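Local atomic coordinates of fatty acid/retinol binding protein protein 7, isoform A, confirmed BY transcript evidence (PDB entry 2W9Y), a protein that probably binds fatty acids such as oleic acid, and belongs to the all-helical fatty-acid and retinol-binding proteins of nematodes. Residues A[37-42]-A[98-103]; A[82-87]-A[125-130]. All blocks are in the same frame, centred on the assembly; numbering follows the deposited sequence.

Contact 1 of 2, residues A[37-42]-A[98-103]; sequences EVFQKH and TLCSLT
Phe39 of helix 32-39 meets Cys100 and Thr103, one turn apart on helix 82-104, in a buried apolar helix-helix contact of this all-helical fold. The contact starts at its first side-chain carbon: Phe39 CB lies 3.9 Å from Cys100 SG. CB points toward helix 82-104, and chi1 of -65° sets the ring beside the backbone N, anti to the carbonyl carbon, with CD2 and CE2 next to Thr103. CD2 is the busiest ring atom. It touches both Thr103 CB and Thr103 CG2 at 3.8 Å and has Cys100 SG a little farther off, so the sulfur and the threonine reach the same ring carbon. Beyond it, Phe39 CE2 comes within 3.8 Å of Thr103 OG1, a van der Waals approach. The side chains of Phe39 and Thr103 cross at about a right angle. Cys100 SG stands 5.0 Å from the centroid of the Phe39 ring and 48° off its normal, an oblique sulfur-aromatic contact. The threonine hydroxyl is satisfied within its own helix: Thr103 OG1 donates to Leu99 O at 2.9 Å, while Thr103 N reaches the same oxygen from the opposite face of the carbonyl plane. This bond holds OG1 back toward the preceding turn, with CG2 against the phenyl ring. Phe39 is the first residue of a type I turn to His42, closed by His42 N to Phe39 O at 2.9 Å. Helix 51-58 packs against Val38 and His42, and its Lys58 salt-bridges Glu37; on helix 82-104, Leu99 rests on helix 18-26, and Met3 touches Leu99 and Thr103.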
loop_
_atom_site.group_PDB
_atom_site.type_symbol
_atom_site.label_atom_id
_atom_site.label_comp_id
_atom_site.label_asym_id
_atom_site.label_seq_id
_atom_site.Cartn_x
_atom_site.Cartn_y
_atom_site.Cartn_z
ATOM N N GLU A 37 -16.765 -6.281 0.727
ATOM C CA GLU A 37 -17.251 -7.470 1.456
ATOM C C GLU A 37 -16.095 -8.245 2.157
ATOM O O GLU A 37 -16.198 -8.694 3.328
ATOM C CB GLU A 37 -18.039 -8.350 0.467
ATOM C CG GLU A 37 -18.894 -9.504 1.001
ATOM C CD GLU A 37 -19.420 -10.416 -0.141
ATOM O OE1 GLU A 37 -19.402 -9.986 -1.329
ATOM O OE2 GLU A 37 -19.869 -11.562 0.146
ATOM N N VAL A 38 -14.985 -8.404 1.482
ATOM C CA VAL A 38 -13.922 -9.232 2.049
ATOM C C VAL A 38 -13.201 -8.505 3.133
ATOM O O VAL A 38 -12.970 -9.100 4.199
ATOM C CB VAL A 38 -12.876 -9.675 1.002
ATOM C CG1 VAL A 38 -11.681 -10.353 1.712
ATOM C CG2 VAL A 38 -13.514 -10.630 0.054
ATOM N N PHE A 39 -12.852 -7.229 2.905
ATOM C CA PHE A 39 -12.031 -6.459 3.869
ATOM C C PHE A 39 -12.848 -6.179 5.133
ATOM O O PHE A 39 -12.297 -6.060 6.210
ATOM C CB PHE A 39 -11.518 -5.107 3.324
ATOM C CG PHE A 39 -10.553 -5.201 2.167
ATOM C CD1 PHE A 39 -10.002 -6.428 1.751
ATOM C CD2 PHE A 39 -10.186 -4.041 1.482
ATOM C CE1 PHE A 39 -9.126 -6.486 0.648
ATOM C CE2 PHE A 39 -9.320 -4.075 0.411
ATOM C CZ PHE A 39 -8.764 -5.308 -0.013
ATOM N N GLN A 40 -14.167 -6.097 4.996
ATOM C CA GLN A 40 -15.056 -5.812 6.145
ATOM C C GLN A 40 -15.026 -6.959 7.192
ATOM O O GLN A 40 -15.396 -6.769 8.377
ATOM C CB GLN A 40 -16.493 -5.531 5.663
ATOM C CG GLN A 40 -17.415 -4.737 6.616
ATOM C CD GLN A 40 -18.898 -4.795 6.147
ATOM O OE1 GLN A 40 -19.210 -5.522 5.198
ATOM N NE2 GLN A 40 -19.801 -4.039 6.814
ATOM N N LYS A 41 -14.594 -8.138 6.749
ATOM C CA LYS A 41 -14.398 -9.254 7.664
ATOM C C LYS A 41 -13.169 -9.044 8.561
ATOM O O LYS A 41 -13.116 -9.579 9.666
ATOM C CB LYS A 41 -14.334 -10.589 6.915
ATOM C CG LYS A 41 -15.707 -11.046 6.346
ATOM C CD LYS A 41 -15.646 -12.486 5.770
ATOM C CE LYS A 41 -15.248 -13.557 6.828
ATOM N NZ LYS A 41 -15.491 -14.975 6.381
ATOM N N HIS A 42 -12.216 -8.226 8.105
ATOM C CA HIS A 42 -10.985 -7.943 8.865
ATOM C C HIS A 42 -10.809 -6.511 9.298
ATOM O O HIS A 42 -11.698 -5.672 9.145
ATOM C CB HIS A 42 -9.764 -8.350 8.050
ATOM C CG HIS A 42 -9.792 -9.782 7.673
ATOM N ND1 HIS A 42 -10.376 -10.226 6.503
ATOM C CD2 HIS A 42 -9.411 -10.885 8.356
ATOM C CE1 HIS A 42 -10.308 -11.544 6.460
ATOM N NE2 HIS A 42 -9.728 -11.968 7.573
ATOM N N THR A 98 -4.440 2.137 4.853
ATOM C CA THR A 98 -5.151 3.158 4.130
ATOM C C THR A 98 -6.055 2.656 3.047
ATOM O O THR A 98 -7.217 3.101 2.931
ATOM C CB THR A 98 -4.124 4.135 3.472
ATOM O OG1 THR A 98 -3.345 4.733 4.507
ATOM C CG2 THR A 98 -4.810 5.238 2.723
ATOM N N LEU A 99 -5.519 1.789 2.200
ATOM C CA LEU A 99 -6.270 1.289 1.076
ATOM C C LEU A 99 -7.450 0.476 1.559
ATOM O O LEU A 99 -8.556 0.577 0.999
ATOM C CB LEU A 99 -5.393 0.434 0.179
ATOM C CG LEU A 99 -5.811 0.165 -1.277
ATOM C CD1 LEU A 99 -6.366 1.417 -2.005
ATOM C CD2 LEU A 99 -4.583 -0.379 -2.048
ATOM N N CYS A 100 -7.250 -0.265 2.643
ATOM C CA CYS A 100 -8.368 -1.001 3.285
ATOM C C CYS A 100 -9.449 -0.001 3.781
ATOM O O CYS A 100 -10.613 -0.150 3.519
ATOM C CB CYS A 100 -7.866 -1.858 4.450
ATOM S SG CYS A 100 -9.194 -2.737 5.313
ATOM N N SER A 101 -9.039 1.077 4.425
ATOM C CA SER A 101 -10.011 2.036 4.995
ATOM C C SER A 101 -10.761 2.724 3.864
ATOM O O SER A 101 -11.988 2.943 3.975
ATOM C CB SER A 101 -9.253 3.054 5.848
ATOM O OG SER A 101 -8.719 2.358 6.984
ATOM N N LEU A 102 -10.036 3.077 2.800
ATOM C CA LEU A 102 -10.603 3.749 1.670
ATOM C C LEU A 102 -11.670 2.834 1.077
ATOM O O LEU A 102 -12.793 3.277 0.742
ATOM C CB LEU A 102 -9.487 4.168 0.649
ATOM C CG LEU A 102 -9.957 5.006 -0.541
ATOM C CD1 LEU A 102 -10.664 6.308 -0.145
ATOM C CD2 LEU A 102 -8.794 5.206 -1.587
ATOM N N THR A 103 -11.363 1.549 0.999
ATOM C CA THR A 103 -12.287 0.592 0.383
ATOM C C THR A 103 -13.571 0.433 1.227
ATOM O O THR A 103 -14.673 0.389 0.681
ATOM C CB THR A 103 -11.610 -0.784 0.199
ATOM O OG1 THR A 103 -10.503 -0.626 -0.713
ATOM C CG2 THR A 103 -12.657 -1.814 -0.316
#

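Contact 2 of 2, residues A[82-87]-A[125-130]; sequences PAAVEY and SEDQAA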
loop_
_atom_site.group_PDB
_atom_site.type_symbol
_atom_site.label_atom_id
_atom_site.label_comp_id
_atom_site.label_asym_id
_atom_site.label_seq_id
_atom_site.Cartn_x
_atom_site.Cartn_y
_atom_site.Cartn_z
ATOM N N PRO A 82 18.885 -3.916 7.895
ATOM C CA PRO A 82 17.833 -4.241 8.858
ATOM C C PRO A 82 17.009 -3.047 9.192
ATOM O O PRO A 82 15.772 -3.181 9.256
ATOM C CB PRO A 82 18.621 -4.744 10.089
ATOM C CG PRO A 82 19.840 -5.387 9.433
ATOM C CD PRO A 82 20.149 -4.604 8.201
ATOM N N ALA A 83 17.632 -1.876 9.322
ATOM C CA ALA A 83 16.904 -0.644 9.696
ATOM C C ALA A 83 16.015 -0.162 8.566
ATOM O O ALA A 83 14.865 0.286 8.789
ATOM C CB ALA A 83 17.873 0.499 10.067
ATOM N N ALA A 84 16.544 -0.226 7.351
ATOM C CA ALA A 84 15.772 0.234 6.203
ATOM C C ALA A 84 14.610 -0.681 5.922
ATOM O O ALA A 84 13.532 -0.186 5.490
ATOM C CB ALA A 84 16.710 0.349 4.984
ATOM N N VAL A 85 14.803 -1.993 6.114
ATOM C CA VAL A 85 13.730 -2.983 5.957
ATOM C C VAL A 85 12.647 -2.761 7.019
ATOM O O VAL A 85 11.440 -2.799 6.696
ATOM C CB VAL A 85 14.239 -4.421 6.040
ATOM C CG1 VAL A 85 13.069 -5.427 6.245
ATOM C CG2 VAL A 85 15.142 -4.778 4.814
ATOM N N GLU A 86 13.057 -2.549 8.275
ATOM C CA GLU A 86 12.060 -2.188 9.349
ATOM C C GLU A 86 11.198 -0.972 8.943
ATOM O O GLU A 86 9.947 -0.922 9.158
ATOM C CB GLU A 86 12.807 -1.861 10.630
ATOM C CG GLU A 86 11.983 -1.177 11.701
ATOM C CD GLU A 86 12.767 -1.044 13.041
ATOM O OE1 GLU A 86 13.732 -0.238 13.127
ATOM O OE2 GLU A 86 12.415 -1.743 14.011
ATOM N N TYR A 87 11.867 0.033 8.395
ATOM C CA TYR A 87 11.184 1.221 7.902
ATOM C C TYR A 87 10.229 0.906 6.766
ATOM O O TYR A 87 9.051 1.331 6.771
ATOM C CB TYR A 87 12.236 2.280 7.443
ATOM C CG TYR A 87 11.537 3.554 6.944
ATOM C CD1 TYR A 87 11.040 4.527 7.839
ATOM C CD2 TYR A 87 11.310 3.765 5.565
ATOM C CE1 TYR A 87 10.310 5.665 7.349
ATOM C CE2 TYR A 87 10.602 4.849 5.092
ATOM C CZ TYR A 87 10.130 5.812 6.007
ATOM O OH TYR A 87 9.441 6.879 5.495
ATOM N N SER A 125 22.337 8.462 5.930
ATOM C CA SER A 125 22.314 8.849 4.540
ATOM C C SER A 125 22.315 7.630 3.669
ATOM O O SER A 125 21.753 7.673 2.556
ATOM C CB SER A 125 23.540 9.681 4.145
ATOM O OG SER A 125 23.468 10.936 4.766
ATOM N N GLU A 126 23.035 6.601 4.085
ATOM C CA GLU A 126 23.149 5.399 3.265
ATOM C C GLU A 126 21.796 4.655 3.163
ATOM O O GLU A 126 21.435 4.154 2.091
ATOM C CB GLU A 126 24.216 4.439 3.825
ATOM C CG GLU A 126 24.353 3.253 2.918
ATOM C CD GLU A 126 25.367 2.251 3.419
ATOM O OE1 GLU A 126 26.156 2.616 4.339
ATOM O OE2 GLU A 126 25.376 1.092 2.895
ATOM N N ASP A 127 21.046 4.618 4.268
ATOM C CA ASP A 127 19.731 3.975 4.250
ATOM C C ASP A 127 18.696 4.795 3.448
ATOM O O ASP A 127 17.823 4.220 2.796
ATOM C CB ASP A 127 19.163 3.749 5.657
ATOM C CG ASP A 127 19.739 2.502 6.322
ATOM O OD1 ASP A 127 20.220 1.558 5.634
ATOM O OD2 ASP A 127 19.735 2.431 7.549
ATOM N N GLN A 128 18.814 6.114 3.478
ATOM C CA GLN A 128 17.852 6.982 2.745
ATOM C C GLN A 128 18.156 6.745 1.275
ATOM O O GLN A 128 17.248 6.633 0.495
ATOM C CB GLN A 128 18.117 8.448 3.067
ATOM C CG GLN A 128 17.691 8.877 4.527
ATOM C CD GLN A 128 18.040 10.301 4.837
ATOM O OE1 GLN A 128 18.995 10.850 4.252
ATOM N NE2 GLN A 128 17.317 10.924 5.774
ATOM N N ALA A 129 19.440 6.682 0.904
ATOM C CA ALA A 129 19.792 6.537 -0.521
ATOM C C ALA A 129 19.333 5.137 -1.018
ATOM O O ALA A 129 18.839 4.971 -2.135
ATOM C CB ALA A 129 21.274 6.703 -0.748
ATOM N N ALA A 130 19.477 4.132 -0.179
ATOM C CA ALA A 130 19.085 2.768 -0.576
ATOM C C ALA A 130 17.552 2.635 -0.787
ATOM O O ALA A 130 17.076 1.888 -1.707
ATOM C CB ALA A 130 19.555 1.765 0.448
#
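Asp127 sets its carboxylate against the first turn of helix 82-104, where the methyl groups of Ala83 and Ala84 both point back toward helix 125-134, the last helix of the chain. Each oxygen has its own alanine: Asp127 OD2 lies 3.7 Å from Ala83 CB, and Asp127 OD1 lies 3.8 Å from Ala84 CB. Asp127 CG sits 3.9 Å from Ala84 CB, so that methyl meets the carboxylate carbon as well as one oxygen. The group is brought there by a first torsion that sets CG beside the backbone N (chi1 -81°). The small alanine methyls are consistent with a close approach of the two helices: the CA atoms of Ala84 and Asp127 are 5.8 Å apart. Ala130, one turn on, also directs its methyl toward the other helix and touches Leu80. The polar link runs through Ser81, just before helix 82-104: its OG is hydrogen-bonded to Asp127 OD1 and to Ala84 N. Thus Ser81 joins an amide of the first turn to the carboxylate of helix 125-134, while the direct contact is of van der Waals type. A negative group beside the N-terminal turn of a helix would be expected to interact favourably with the helix dipole, which may help to keep Asp127 ionised.

In the fold
Helix 82-104 is shared by both contacts. Contact 2 involves its first turn and contact 1 its last turns, so the one helix runs from one side of the chain's centre to the other and meets a different partner at each end: helix 125-134 at contact 2, helix 32-39 at contact 1. The contact centres are 29 Å apart, and their nearest atoms are about 13 Å apart. Along the chain the segments alternate, 37-42, 82-87, 98-103, 125-130, so the two connections interlock in sequence. Contact 1 is buried, whereas contact 2 is partly buried and its centre is farther from the centre of the chain, at 18 Å against 12 Å.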